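Local coordinates for protein putative glycosyltransferase (GalT1) (Streptococcus parasanguinis FW213, PDB 5HEA) that probably transfers a sugar from a nucleotide-activated donor, this chain being the C-terminal part of a longer glycosyltransferase and containing a GT-A family domain, at residues A[13-18]-A[42-47]; A[36-41]-A[63-68]; A[7-12]-A[89-94]; A[75-80]-A[183-188]; A[164-169]-A[190-195]. All coordinates share one frame; numbering follows the deposited sequence.

Interaction 1: residues A[13-18]-A[42-47]; sequences VYNVEK and DGSTDN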
# COMPACT_ATOMS: atom_id res chain seq x y z
N VAL A 13 -11.38 5.63 25.60
CA VAL A 13 -10.11 6.10 26.14
C VAL A 13 -9.04 5.97 25.08
O VAL A 13 -8.71 4.86 24.66
CB VAL A 13 -9.70 5.27 27.39
CG1 VAL A 13 -8.29 5.66 27.85
CG2 VAL A 13 -10.69 5.47 28.52
N TYR A 14 -8.51 7.11 24.64
CA TYR A 14 -7.35 7.11 23.76
C TYR A 14 -6.40 8.25 24.13
O TYR A 14 -6.73 9.43 23.96
CB TYR A 14 -7.74 7.19 22.27
CG TYR A 14 -6.52 7.08 21.37
CD1 TYR A 14 -5.81 5.89 21.29
CD2 TYR A 14 -6.05 8.17 20.65
CE1 TYR A 14 -4.68 5.77 20.50
CE2 TYR A 14 -4.91 8.07 19.85
CZ TYR A 14 -4.24 6.86 19.79
OH TYR A 14 -3.12 6.73 19.00
N ASN A 15 -5.24 7.89 24.67
CA ASN A 15 -4.16 8.83 24.99
C ASN A 15 -4.62 10.05 25.78
O ASN A 15 -4.39 11.20 25.39
CB ASN A 15 -3.41 9.25 23.72
CG ASN A 15 -2.55 8.13 23.18
OD1 ASN A 15 -2.52 7.05 23.74
ND2 ASN A 15 -1.85 8.39 22.08
N VAL A 16 -5.26 9.79 26.92
CA VAL A 16 -5.77 10.86 27.77
C VAL A 16 -5.19 10.80 29.18
O VAL A 16 -5.88 11.13 30.16
CB VAL A 16 -7.32 10.82 27.82
CG1 VAL A 16 -7.90 11.40 26.53
CG2 VAL A 16 -7.82 9.39 28.05
N GLU A 17 -3.93 10.40 29.28
CA GLU A 17 -3.29 10.22 30.59
C GLU A 17 -3.42 11.44 31.54
O GLU A 17 -3.49 11.27 32.75
CB GLU A 17 -1.82 9.81 30.44
CG GLU A 17 -0.88 10.94 30.03
CD GLU A 17 0.57 10.48 29.86
OE1 GLU A 17 0.86 9.27 30.02
OE2 GLU A 17 1.42 11.33 29.55
N LYS A 18 -3.44 12.64 30.98
CA LYS A 18 -3.48 13.85 31.80
C LYS A 18 -4.86 14.09 32.41
O LYS A 18 -4.98 14.77 33.42
CB LYS A 18 -3.04 15.07 30.99
CG LYS A 18 -1.58 15.05 30.56
CD LYS A 18 -1.18 16.34 29.87
CE LYS A 18 -1.85 16.49 28.52
NZ LYS A 18 -1.50 17.78 27.85
N ASP A 42 -8.69 2.25 23.50
CA ASP A 42 -8.58 2.08 22.05
C ASP A 42 -7.10 2.06 21.64
O ASP A 42 -6.66 2.84 20.79
CB ASP A 42 -9.34 3.25 21.38
CG ASP A 42 -9.44 3.12 19.86
OD1 ASP A 42 -9.59 1.99 19.34
OD2 ASP A 42 -9.36 4.17 19.20
N GLY A 43 -6.32 1.17 22.26
CA GLY A 43 -4.92 1.03 21.92
C GLY A 43 -4.06 2.23 22.31
O GLY A 43 -3.13 2.58 21.59
N SER A 44 -4.37 2.87 23.44
CA SER A 44 -3.56 3.99 23.92
C SER A 44 -2.09 3.64 24.00
O SER A 44 -1.72 2.50 24.30
CB SER A 44 -4.01 4.44 25.31
OG SER A 44 -5.34 4.90 25.29
N THR A 45 -1.25 4.63 23.76
CA THR A 45 0.19 4.43 23.78
C THR A 45 0.88 5.24 24.87
O THR A 45 2.10 5.20 24.99
CB THR A 45 0.81 4.80 22.43
OG1 THR A 45 0.38 6.11 22.08
CG2 THR A 45 0.33 3.83 21.36
N ASP A 46 0.10 5.98 25.66
CA ASP A 46 0.64 6.64 26.85
C ASP A 46 0.37 5.78 28.10
O ASP A 46 0.37 4.55 28.02
CB ASP A 46 0.11 8.08 27.02
CG ASP A 46 -1.41 8.15 27.14
OD1 ASP A 46 -2.06 7.08 27.16
OD2 ASP A 46 -1.96 9.28 27.22
N ASN A 47 0.13 6.41 29.24
CA ASN A 47 -0.14 5.65 30.47
C ASN A 47 -1.62 5.36 30.70
O ASN A 47 -1.98 4.83 31.75
CB ASN A 47 0.46 6.36 31.69
CG ASN A 47 1.98 6.30 31.72
OD1 ASN A 47 2.58 5.24 31.53
ND2 ASN A 47 2.61 7.44 31.96

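Interaction 2: residues A[36-41]-A[63-68]; sequences EIILIN and QILHQT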
# COMPACT_ATOMS: atom_id res chain seq x y z
N GLU A 36 -22.49 0.77 35.61
CA GLU A 36 -21.23 0.20 35.19
C GLU A 36 -20.51 1.23 34.32
O GLU A 36 -21.14 1.95 33.53
CB GLU A 36 -21.44 -1.11 34.43
CG GLU A 36 -22.27 -0.99 33.17
CD GLU A 36 -22.40 -2.30 32.41
OE1 GLU A 36 -21.70 -3.28 32.75
OE2 GLU A 36 -23.20 -2.36 31.46
N ILE A 37 -19.20 1.32 34.49
CA ILE A 37 -18.37 2.13 33.63
C ILE A 37 -17.64 1.19 32.69
O ILE A 37 -16.88 0.33 33.13
CB ILE A 37 -17.35 2.94 34.42
CG1 ILE A 37 -18.09 3.89 35.36
CG2 ILE A 37 -16.43 3.69 33.46
CD1 ILE A 37 -17.23 4.56 36.41
N ILE A 38 -17.91 1.35 31.40
CA ILE A 38 -17.23 0.58 30.38
C ILE A 38 -16.14 1.45 29.77
O ILE A 38 -16.42 2.38 29.01
CB ILE A 38 -18.20 0.09 29.31
CG1 ILE A 38 -19.37 -0.61 30.00
CG2 ILE A 38 -17.49 -0.86 28.34
CD1 ILE A 38 -20.45 -1.00 29.07
N LEU A 39 -14.91 1.17 30.18
CA LEU A 39 -13.74 1.87 29.70
C LEU A 39 -13.23 1.16 28.47
O LEU A 39 -12.76 0.03 28.56
CB LEU A 39 -12.64 1.86 30.78
CG LEU A 39 -12.77 2.82 31.95
CD1 LEU A 39 -11.60 2.66 32.94
CD2 LEU A 39 -12.84 4.24 31.42
N ILE A 40 -13.32 1.79 27.30
CA ILE A 40 -12.76 1.17 26.11
C ILE A 40 -11.42 1.80 25.76
O ILE A 40 -11.36 2.87 25.14
CB ILE A 40 -13.71 1.22 24.88
CG1 ILE A 40 -15.10 0.65 25.24
CG2 ILE A 40 -13.12 0.43 23.72
CD1 ILE A 40 -16.06 1.71 25.75
N ASN A 41 -10.34 1.14 26.18
CA ASN A 41 -9.01 1.59 25.81
C ASN A 41 -8.75 1.23 24.35
O ASN A 41 -8.59 0.05 24.01
CB ASN A 41 -7.93 0.99 26.71
CG ASN A 41 -6.56 1.20 26.15
OD1 ASN A 41 -6.27 2.25 25.62
ND2 ASN A 41 -5.71 0.18 26.24
N GLN A 63 -15.44 -1.84 34.14
CA GLN A 63 -15.05 -2.92 33.24
C GLN A 63 -14.13 -2.34 32.18
O GLN A 63 -14.44 -1.30 31.58
CB GLN A 63 -16.27 -3.54 32.56
CG GLN A 63 -17.48 -3.77 33.47
CD GLN A 63 -17.20 -4.75 34.59
OE1 GLN A 63 -17.25 -4.40 35.77
NE2 GLN A 63 -16.92 -6.00 34.23
N ILE A 64 -13.00 -2.98 31.93
CA ILE A 64 -12.11 -2.52 30.87
C ILE A 64 -12.19 -3.41 29.64
O ILE A 64 -12.14 -4.63 29.75
CB ILE A 64 -10.66 -2.48 31.31
CG1 ILE A 64 -10.51 -1.77 32.65
CG2 ILE A 64 -9.79 -1.80 30.26
CD1 ILE A 64 -9.13 -1.83 33.15
N LEU A 65 -12.30 -2.78 28.48
CA LEU A 65 -12.08 -3.45 27.22
C LEU A 65 -10.87 -2.81 26.57
O LEU A 65 -10.88 -1.62 26.25
CB LEU A 65 -13.28 -3.28 26.27
CG LEU A 65 -14.66 -3.89 26.57
CD1 LEU A 65 -15.62 -3.59 25.41
CD2 LEU A 65 -14.57 -5.39 26.82
N HIS A 66 -9.81 -3.58 26.39
CA HIS A 66 -8.68 -3.15 25.60
C HIS A 66 -8.90 -3.60 24.16
O HIS A 66 -9.26 -4.75 23.93
CB HIS A 66 -7.40 -3.79 26.13
CG HIS A 66 -7.07 -3.41 27.54
ND1 HIS A 66 -6.79 -2.12 27.92
CD2 HIS A 66 -6.92 -4.17 28.65
CE1 HIS A 66 -6.51 -2.08 29.21
NE2 HIS A 66 -6.58 -3.32 29.68
N GLN A 67 -8.71 -2.72 23.20
CA GLN A 67 -8.81 -3.15 21.81
C GLN A 67 -7.74 -2.50 20.98
O GLN A 67 -7.26 -1.42 21.34
CB GLN A 67 -10.18 -2.81 21.23
CG GLN A 67 -10.41 -1.32 21.04
CD GLN A 67 -11.78 -1.03 20.46
OE1 GLN A 67 -12.72 -1.80 20.65
NE2 GLN A 67 -11.91 0.09 19.76
N THR A 68 -7.37 -3.14 19.88
CA THR A 68 -6.47 -2.54 18.90
C THR A 68 -7.09 -1.24 18.42
O THR A 68 -8.31 -1.17 18.23
CB THR A 68 -6.25 -3.49 17.69
OG1 THR A 68 -5.69 -4.73 18.14
CG2 THR A 68 -5.32 -2.85 16.66

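Interaction 3: residues A[7-12]-A[89-94]; sequences ISIIVP and TFVDSD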
# COMPACT_ATOMS: atom_id res chain seq x y z
N ILE A 7 -27.37 1.67 34.88
CA ILE A 7 -26.99 2.58 33.81
C ILE A 7 -25.60 2.20 33.30
O ILE A 7 -24.65 2.07 34.07
CB ILE A 7 -27.01 4.04 34.29
CG1 ILE A 7 -28.43 4.46 34.69
CG2 ILE A 7 -26.48 4.97 33.20
CD1 ILE A 7 -28.48 5.84 35.30
N SER A 8 -25.48 2.01 31.99
CA SER A 8 -24.16 1.77 31.40
C SER A 8 -23.51 3.07 30.91
O SER A 8 -24.06 3.75 30.05
CB SER A 8 -24.25 0.77 30.25
OG SER A 8 -24.68 -0.50 30.69
N ILE A 9 -22.34 3.39 31.46
CA ILE A 9 -21.59 4.59 31.08
C ILE A 9 -20.42 4.19 30.19
O ILE A 9 -19.50 3.51 30.65
CB ILE A 9 -20.99 5.29 32.30
CG1 ILE A 9 -22.08 5.50 33.37
CG2 ILE A 9 -20.34 6.61 31.88
CD1 ILE A 9 -21.50 5.89 34.74
N ILE A 10 -20.47 4.62 28.94
CA ILE A 10 -19.47 4.26 27.94
C ILE A 10 -18.41 5.34 27.83
O ILE A 10 -18.71 6.50 27.53
CB ILE A 10 -20.14 3.98 26.58
CG1 ILE A 10 -21.04 2.74 26.69
CG2 ILE A 10 -19.08 3.81 25.47
CD1 ILE A 10 -22.04 2.58 25.56
N VAL A 11 -17.17 4.96 28.10
CA VAL A 11 -16.08 5.92 28.17
C VAL A 11 -14.93 5.47 27.27
O VAL A 11 -14.12 4.62 27.65
CB VAL A 11 -15.60 6.09 29.63
CG1 VAL A 11 -14.42 7.08 29.72
CG2 VAL A 11 -16.75 6.54 30.53
N PRO A 12 -14.87 6.02 26.05
CA PRO A 12 -13.76 5.71 25.16
C PRO A 12 -12.48 6.36 25.69
O PRO A 12 -12.51 7.49 26.18
CB PRO A 12 -14.18 6.37 23.84
CG PRO A 12 -15.66 6.56 23.96
CD PRO A 12 -15.89 6.85 25.40
N THR A 89 -25.32 5.81 28.59
CA THR A 89 -24.91 7.20 28.51
C THR A 89 -23.43 7.24 28.15
O THR A 89 -22.71 6.26 28.33
CB THR A 89 -25.20 7.90 29.85
OG1 THR A 89 -25.17 9.33 29.67
CG2 THR A 89 -24.20 7.47 30.92
N PHE A 90 -22.98 8.37 27.59
CA PHE A 90 -21.59 8.50 27.13
C PHE A 90 -20.89 9.58 27.93
O PHE A 90 -21.49 10.61 28.22
CB PHE A 90 -21.55 8.86 25.63
CG PHE A 90 -22.15 7.81 24.73
CD1 PHE A 90 -21.39 6.71 24.34
CD2 PHE A 90 -23.46 7.91 24.30
CE1 PHE A 90 -21.95 5.72 23.52
CE2 PHE A 90 -24.02 6.93 23.48
CZ PHE A 90 -23.27 5.83 23.11
N VAL A 91 -19.64 9.35 28.31
CA VAL A 91 -18.83 10.39 28.95
C VAL A 91 -17.46 10.39 28.26
O VAL A 91 -16.85 9.33 28.11
CB VAL A 91 -18.63 10.13 30.47
CG1 VAL A 91 -17.62 11.11 31.06
CG2 VAL A 91 -19.95 10.24 31.21
N ASP A 92 -17.00 11.54 27.81
CA ASP A 92 -15.67 11.63 27.22
C ASP A 92 -14.61 11.70 28.32
O ASP A 92 -14.81 12.36 29.33
CB ASP A 92 -15.55 12.84 26.29
CG ASP A 92 -16.29 12.63 24.98
OD1 ASP A 92 -16.60 11.45 24.64
OD2 ASP A 92 -16.57 13.63 24.30
N SER A 93 -13.49 11.03 28.10
CA SER A 93 -12.52 10.85 29.18
C SER A 93 -11.69 12.12 29.45
O SER A 93 -10.94 12.17 30.43
CB SER A 93 -11.65 9.62 28.91
OG SER A 93 -11.24 9.57 27.56
N ASP A 94 -11.85 13.13 28.58
CA ASP A 94 -11.28 14.48 28.76
C ASP A 94 -12.08 15.35 29.72
O ASP A 94 -11.62 16.41 30.15
CB ASP A 94 -11.34 15.24 27.44
CG ASP A 94 -10.31 14.79 26.46
OD1 ASP A 94 -9.24 14.35 26.91
OD2 ASP A 94 -10.57 14.88 25.25
O HOH W 1 -13.58 9.95 25.37

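Interaction 4: residues A[75-80]-A[183-188]; sequences ARNAGI and FPLGRL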
# COMPACT_ATOMS: atom_id res chain seq x y z
N ALA A 75 -14.70 2.42 19.20
CA ALA A 75 -14.65 2.32 20.66
C ALA A 75 -16.05 2.43 21.27
O ALA A 75 -16.41 1.66 22.16
CB ALA A 75 -13.73 3.40 21.24
N ARG A 76 -16.85 3.38 20.80
CA ARG A 76 -18.20 3.54 21.35
C ARG A 76 -19.07 2.33 20.99
O ARG A 76 -19.85 1.86 21.81
CB ARG A 76 -18.85 4.83 20.86
CG ARG A 76 -18.17 6.09 21.36
CD ARG A 76 -19.06 7.31 21.15
NE ARG A 76 -18.41 8.54 21.57
CZ ARG A 76 -17.84 9.39 20.72
NH1 ARG A 76 -17.86 9.11 19.43
NH2 ARG A 76 -17.25 10.50 21.15
N ASN A 77 -18.95 1.84 19.76
CA ASN A 77 -19.74 0.69 19.32
C ASN A 77 -19.43 -0.55 20.18
O ASN A 77 -20.32 -1.34 20.48
CB ASN A 77 -19.52 0.39 17.83
CG ASN A 77 -20.08 1.47 16.91
OD1 ASN A 77 -20.98 2.22 17.29
ND2 ASN A 77 -19.55 1.55 15.68
N ALA A 78 -18.17 -0.70 20.58
CA ALA A 78 -17.77 -1.79 21.46
C ALA A 78 -18.44 -1.62 22.82
O ALA A 78 -18.89 -2.59 23.43
CB ALA A 78 -16.23 -1.84 21.63
N GLY A 79 -18.51 -0.37 23.27
CA GLY A 79 -19.18 -0.06 24.52
C GLY A 79 -20.66 -0.43 24.48
O GLY A 79 -21.19 -1.03 25.41
N ILE A 80 -21.33 -0.05 23.40
CA ILE A 80 -22.76 -0.36 23.22
C ILE A 80 -23.01 -1.87 23.24
O ILE A 80 -24.01 -2.35 23.81
CB ILE A 80 -23.29 0.23 21.90
CG1 ILE A 80 -23.18 1.76 21.93
CG2 ILE A 80 -24.75 -0.20 21.65
CD1 ILE A 80 -23.49 2.43 20.59
N PHE A 183 -22.30 4.03 15.60
CA PHE A 183 -21.50 5.12 15.09
C PHE A 183 -20.76 4.62 13.84
O PHE A 183 -20.28 3.50 13.83
CB PHE A 183 -20.50 5.60 16.14
CG PHE A 183 -21.16 6.22 17.36
CD1 PHE A 183 -21.63 5.41 18.39
CD2 PHE A 183 -21.34 7.59 17.46
CE1 PHE A 183 -22.26 5.97 19.52
CE2 PHE A 183 -21.97 8.16 18.58
CZ PHE A 183 -22.42 7.34 19.60
N PRO A 184 -20.67 5.46 12.80
CA PRO A 184 -19.97 5.15 11.54
C PRO A 184 -18.45 5.05 11.69
O PRO A 184 -17.83 5.94 12.25
CB PRO A 184 -20.34 6.33 10.63
CG PRO A 184 -20.66 7.44 11.59
CD PRO A 184 -21.36 6.76 12.72
N LEU A 185 -17.87 3.98 11.16
CA LEU A 185 -16.45 3.70 11.36
C LEU A 185 -15.52 4.64 10.62
O LEU A 185 -15.83 5.12 9.53
CB LEU A 185 -16.13 2.25 10.98
CG LEU A 185 -16.56 1.17 11.98
CD1 LEU A 185 -16.66 1.74 13.40
CD2 LEU A 185 -17.84 0.48 11.58
N GLY A 186 -14.38 4.93 11.25
CA GLY A 186 -13.31 5.70 10.63
C GLY A 186 -13.67 7.15 10.40
O GLY A 186 -12.85 7.94 9.93
N ARG A 187 -14.90 7.50 10.74
CA ARG A 187 -15.47 8.80 10.45
C ARG A 187 -15.32 9.69 11.67
O ARG A 187 -15.53 9.23 12.80
CB ARG A 187 -16.96 8.62 10.10
CG ARG A 187 -17.57 9.63 9.14
CD ARG A 187 -19.09 9.70 9.33
NE ARG A 187 -19.80 10.37 8.24
CZ ARG A 187 -20.80 9.83 7.55
NH1 ARG A 187 -21.23 8.60 7.84
NH2 ARG A 187 -21.38 10.52 6.57
N LEU A 188 -14.93 10.94 11.46
CA LEU A 188 -15.02 11.95 12.51
C LEU A 188 -16.41 12.57 12.33
O LEU A 188 -17.10 12.23 11.36
CB LEU A 188 -13.93 13.01 12.34
CG LEU A 188 -13.28 13.69 13.57
CD1 LEU A 188 -12.91 15.15 13.26
CD2 LEU A 188 -14.13 13.59 14.83

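Interaction 5: residues A[164-169]-A[190-195]; sequences TFTFSP and EDDATI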
# COMPACT_ATOMS: atom_id res chain seq x y z
N THR A 164 -27.09 19.55 21.09
CA THR A 164 -28.18 18.66 20.73
C THR A 164 -27.76 17.52 19.81
O THR A 164 -28.07 16.36 20.06
CB THR A 164 -29.33 19.45 20.04
OG1 THR A 164 -29.80 20.48 20.92
CG2 THR A 164 -30.50 18.52 19.71
N PHE A 165 -27.05 17.86 18.74
CA PHE A 165 -26.84 16.87 17.67
C PHE A 165 -25.43 16.31 17.58
O PHE A 165 -25.24 15.14 17.25
CB PHE A 165 -27.26 17.44 16.31
CG PHE A 165 -28.73 17.75 16.22
CD1 PHE A 165 -29.65 16.74 16.07
CD2 PHE A 165 -29.18 19.06 16.28
CE1 PHE A 165 -31.00 17.02 15.99
CE2 PHE A 165 -30.53 19.34 16.20
CZ PHE A 165 -31.44 18.32 16.05
N THR A 166 -24.43 17.14 17.86
CA THR A 166 -23.06 16.72 17.58
C THR A 166 -22.27 16.35 18.84
O THR A 166 -21.06 16.09 18.75
CB THR A 166 -22.32 17.78 16.77
OG1 THR A 166 -22.08 18.94 17.58
CG2 THR A 166 -23.14 18.19 15.56
N PHE A 167 -22.93 16.32 19.99
CA PHE A 167 -22.26 15.95 21.24
C PHE A 167 -22.95 14.74 21.88
O PHE A 167 -24.12 14.80 22.27
CB PHE A 167 -22.22 17.13 22.23
CG PHE A 167 -21.16 17.00 23.29
CD1 PHE A 167 -19.85 16.68 22.93
CD2 PHE A 167 -21.46 17.20 24.63
CE1 PHE A 167 -18.86 16.56 23.91
CE2 PHE A 167 -20.48 17.07 25.61
CZ PHE A 167 -19.17 16.75 25.25
N SER A 168 -22.23 13.63 21.98
CA SER A 168 -22.83 12.42 22.54
C SER A 168 -23.06 12.38 24.07
O SER A 168 -24.03 11.75 24.52
CB SER A 168 -22.09 11.17 22.07
OG SER A 168 -20.72 11.22 22.42
N PRO A 169 -22.18 13.01 24.88
CA PRO A 169 -22.50 13.03 26.32
C PRO A 169 -23.67 13.92 26.67
O PRO A 169 -24.28 14.54 25.79
CB PRO A 169 -21.21 13.58 26.96
CG PRO A 169 -20.12 13.21 25.95
CD PRO A 169 -20.80 13.46 24.62
N GLU A 190 -18.74 11.76 14.24
CA GLU A 190 -19.47 10.51 14.32
C GLU A 190 -20.73 10.72 15.16
O GLU A 190 -21.78 10.11 14.87
CB GLU A 190 -18.59 9.38 14.86
CG GLU A 190 -18.08 9.53 16.31
CD GLU A 190 -16.79 10.35 16.47
OE1 GLU A 190 -16.31 10.98 15.50
OE2 GLU A 190 -16.24 10.37 17.60
N ASP A 191 -20.63 11.59 16.18
CA ASP A 191 -21.76 12.02 17.02
C ASP A 191 -22.82 12.70 16.17
O ASP A 191 -24.03 12.43 16.32
CB ASP A 191 -21.31 13.04 18.10
CG ASP A 191 -20.54 12.40 19.25
OD1 ASP A 191 -20.46 11.15 19.30
OD2 ASP A 191 -20.02 13.15 20.13
N ASP A 192 -22.35 13.59 15.29
CA ASP A 192 -23.17 14.34 14.34
C ASP A 192 -24.03 13.38 13.48
O ASP A 192 -25.19 13.68 13.17
CB ASP A 192 -22.23 15.18 13.47
CG ASP A 192 -22.95 16.09 12.46
OD1 ASP A 192 -24.10 16.53 12.69
OD2 ASP A 192 -22.33 16.40 11.43
N ALA A 193 -23.47 12.23 13.12
CA ALA A 193 -24.14 11.25 12.26
C ALA A 193 -25.07 10.31 13.01
O ALA A 193 -25.82 9.56 12.39
CB ALA A 193 -23.10 10.43 11.48
N THR A 194 -25.05 10.35 14.34
CA THR A 194 -25.64 9.26 15.12
C THR A 194 -26.70 9.66 16.15
O THR A 194 -27.75 9.02 16.24
CB THR A 194 -24.52 8.41 15.82
OG1 THR A 194 -23.55 8.01 14.85
CG2 THR A 194 -25.11 7.16 16.48
N ILE A 195 -26.41 10.68 16.95
CA ILE A 195 -27.25 11.02 18.10
C ILE A 195 -28.70 11.29 17.68
O ILE A 195 -29.64 10.77 18.27
CB ILE A 195 -26.66 12.20 18.91
CG1 ILE A 195 -25.33 11.77 19.54
CG2 ILE A 195 -27.60 12.64 20.02
CD1 ILE A 195 -25.45 10.50 20.41
O HOH W 2 -26.81 14.06 15.66
O HOH W 3 -19.82 15.04 15.88

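Interaction 1: residues A[13-18]-A[42-47]
The amide of Asp42 binds the carbonyl of Val13 in an almost straight bond (Asp42 N to Val13 O 2.9 Å), and from there two loops run on side by side, Tyr14 nearest Ser44 and Glu17 nearest Asn47 by their CA atoms. They follow strands 7-13 and 35-41, neighbours in the sheet of the GT-A domain, so the contact lies where the chain leaves that sheet. Asn15 does much of the bridging. Its OD1 receives Thr45 N at 2.7 Å in the carbonyl plane, on a lone pair, while Asp46 N adds a weak bond to the same oxygen. Asn15 ND2 points to Thr45 OG1 at 3.2 Å. Asparagine suits the place because OD1 serves the backbone of the turn while ND2 binds the hydroxyl of Thr45. Asn15 N meets Ser44 OG at 3.1 Å, a hydroxyl also bonded to Asn41. Farther on the loops trade bonds in both directions: Asp46 OD2 takes Glu17 N at 3.1 Å from above the carboxylate plane, and Glu17 OE1 takes Asn47 N at 3.1 Å on its anti side, tilted out of the carboxylate plane. The two carboxylate planes are nearly parallel, 13° apart, with Glu17 OE1 and Asp46 OD2 4.0 Å from each other. Such like charges would repel, a cost probably offset by the backbone N-H groups and by Ser48, which binds Asp46 OD1.

Interaction 2: residues A[36-41]-A[63-68]
Leu39 O is held by two groups of strand 62-66: Leu65 N bonds to it at 2.8 Å, and the CA of Ile64 brings a C-H to the same oxygen at 3.5 Å. This is the parallel pairing that closes the beta-alpha-beta unit of strand 35-41, helix 48-58 and strand 62-66 in the GT-A domain. The short strand axes lie 20° apart, and the ladder runs from Gln63 N on Ile37 O to Gln67 N on Asn41 O. Branched and aliphatic residues suit strands covered by helices. Ile38, Ile40 and Leu65 share the face under helix 72-82, with Leu65 CD1 4.3 Å from Ile40 CG1; Ile40 CG2 also packs against Gln67 CD at 3.8 Å. Leu39 and Ile64 turn to helix 48-58 instead. Next to them on that face a polar side-chain pair lies beside the last rungs. Asn41 CG, anti to its backbone N (chi1 167°), brings the amide beside His66, almost perpendicular to the imidazole. Asn41 OD1 is bonded to Ser44 OG, and His66 NE2 to Glu53. Ile64 CG2 lies over one face of this ring, offset toward the rim, and Asn41 ND2 donates to His66 ND1 at 3.0 Å, tilted 21° from the ring plane.

Interaction 3: residues A[7-12]-A[89-94]
Ile10 and Thr89 carry the backbone pairing: Ile10 N reaches Thr89 O at 2.8 Å, flanked by Thr89 N on Ser8 O and Val91 N on Ile10 O. This is a parallel ladder of the Rossmann-like sheet of the GT-A fold, in which strand 7-13 lies between strands 35-41 and 87-90. C-H groups support it, as where Ile9 CA faces Thr89 O at 3.4 Å.

The apolar contacts divide between the two faces of the sheet. On one, Ile9 lies beside Thr89 and Val91, pointing the same way, with Ile9 CG2 3.7 Å from Val91 CG2. Thr89 suits this place by being two-sided: its OG1, anti to the backbone N (chi1 -163°), is bonded to Lys171 O, while its CG2 packs on Ile9 CG1 at 3.8 Å. On the other face Ile10 lies alongside the Phe90 ring, Ile10 CD1 approaching Phe90 CE1 to 3.7 Å, and helix 72-82 covers both.

The side-chain and water-mediated polar contacts gather past the end of strand 87-90, where Asp92, Ser93 and Asp94 form a DXD sequence, the motif that in GT-A relatives helps bind the metal and the nucleotide sugar. Ser93, the small middle residue, turns inward to the neighbouring strand: its OG donates to Pro12 O at 2.8 Å, in the carbonyl plane. A water gives the same oxygen a second donor, and accepts Ser93 N at 2.9 Å.

Interaction 4: residues A[75-80]-A[183-188]
Asn77 clasps the backbone of Phe183 with both ends of its amide, and this is the tight part of the contact. Asn77 OD1 accepts Phe183 N at 2.8 Å on a lone pair in the carbonyl plane, and Asn77 ND2 donates to Phe183 O, also at 2.8 Å and nearly straight, with that oxygen in the amide plane. Asparagine is apt here: on a helix side its short arm can satisfy both the N-H and the C=O of one residue of an irregular loop. The Phe183 ring then fits against the helix. Asn77 OD1 is at its edge, 3.4 Å from Phe183 CD1, and Ile80 CD1 comes to the same edge at 3.9 Å from Phe183 CE1, the Ile80 and Phe183 side chains crossing at about a right angle. The extended chain of Arg76 passes over one face, where Arg76 CD is 3.7 Å from Phe183 CZ in a CH-pi contact. The guanidinium itself is farther off and adds at most a weak cation-pi attraction; its NH1 forms a salt bridge with Glu190.

The other side is looser. Beyond Phe183 the loop makes a type II turn from Pro184 to Arg187, with Gly186 at its positive-phi position, and Leu185 CD1 merely brushes Asn77 ND2 at 3.7 Å. Leu185 is exposed, though its N is bonded to Glu277 of the third subunit.

Phe183 packs on both helix 72-82 and, edge-to-face, Phe90 of strand 87-90, while Ile80 and Arg76 of the helix pack on Ile10 and Pro12 of strand 7-13.

Interaction 5: residues A[164-169]-A[190-195]
Asp191 presses its side chain into the bend after helix 161-166, joining two buried loops of the GT-A domain; the Glu190-Asp191-Asp192 sequence of the second recalls the acidic motif of family 2 glycosyltransferases, though its role here is not established. Asp191 CB meets Thr166 O at 3.1 Å. Asp191 CG, beside its own backbone N (chi1 -75°), lies 3.4 Å from Ser168 N, and there the carboxylate divides. Asp191 OD2 receives Ser168 N in a weak bond of 2.9 Å, while Asp191 OD1 lies 3.2 Å from Ser168 CB and has a long, weak ion pair with Arg76. Ser168 OG is 3.1 Å from Asp191 OD2 and equally near OD1. Serine, small and polar, fits against the acid with both its N-H and its hydroxyl.

Ile195 packs at the other end, at the start of helix 195-201: Ile195 CD1 covers Ser168 CB at 3.8 Å, while Ile195 CG2 lies by the carbonyl oxygen of Thr164. Thr166 and Asp192 lie side by side, pointing the same way, the acid paired with Arg241 and Arg262. A water between them accepts Asp192 N at 3.0 Å and donates to Thr166 O at 3.3 Å.

Overall arrangement
Interactions 2 and 3 pair strands of the amino-terminal part of the GT-A sheet, in the order 62-66, 35-41, 7-13, 87-90, and interaction 1 joins the loops following two of them. The segments of 1 and 2, centres about 12 Å apart, alternate along the chain within the loop that interaction 3 closes. Interaction 4, which crosses both 3 and 5 in sequence, sets helix 72-82 against the 183-188 loop, its centre about 13 Å from those of 2 and 3. Interaction 5 lies near the geometric centre of the folded chain, about 12 Å from interaction 4 between centres; Arg76 links them through Glu190. Early strands and late loops thus converge around the DXD sequence, consistent with a nucleotide-sugar site, while 1 and 2 also touch the second subunit.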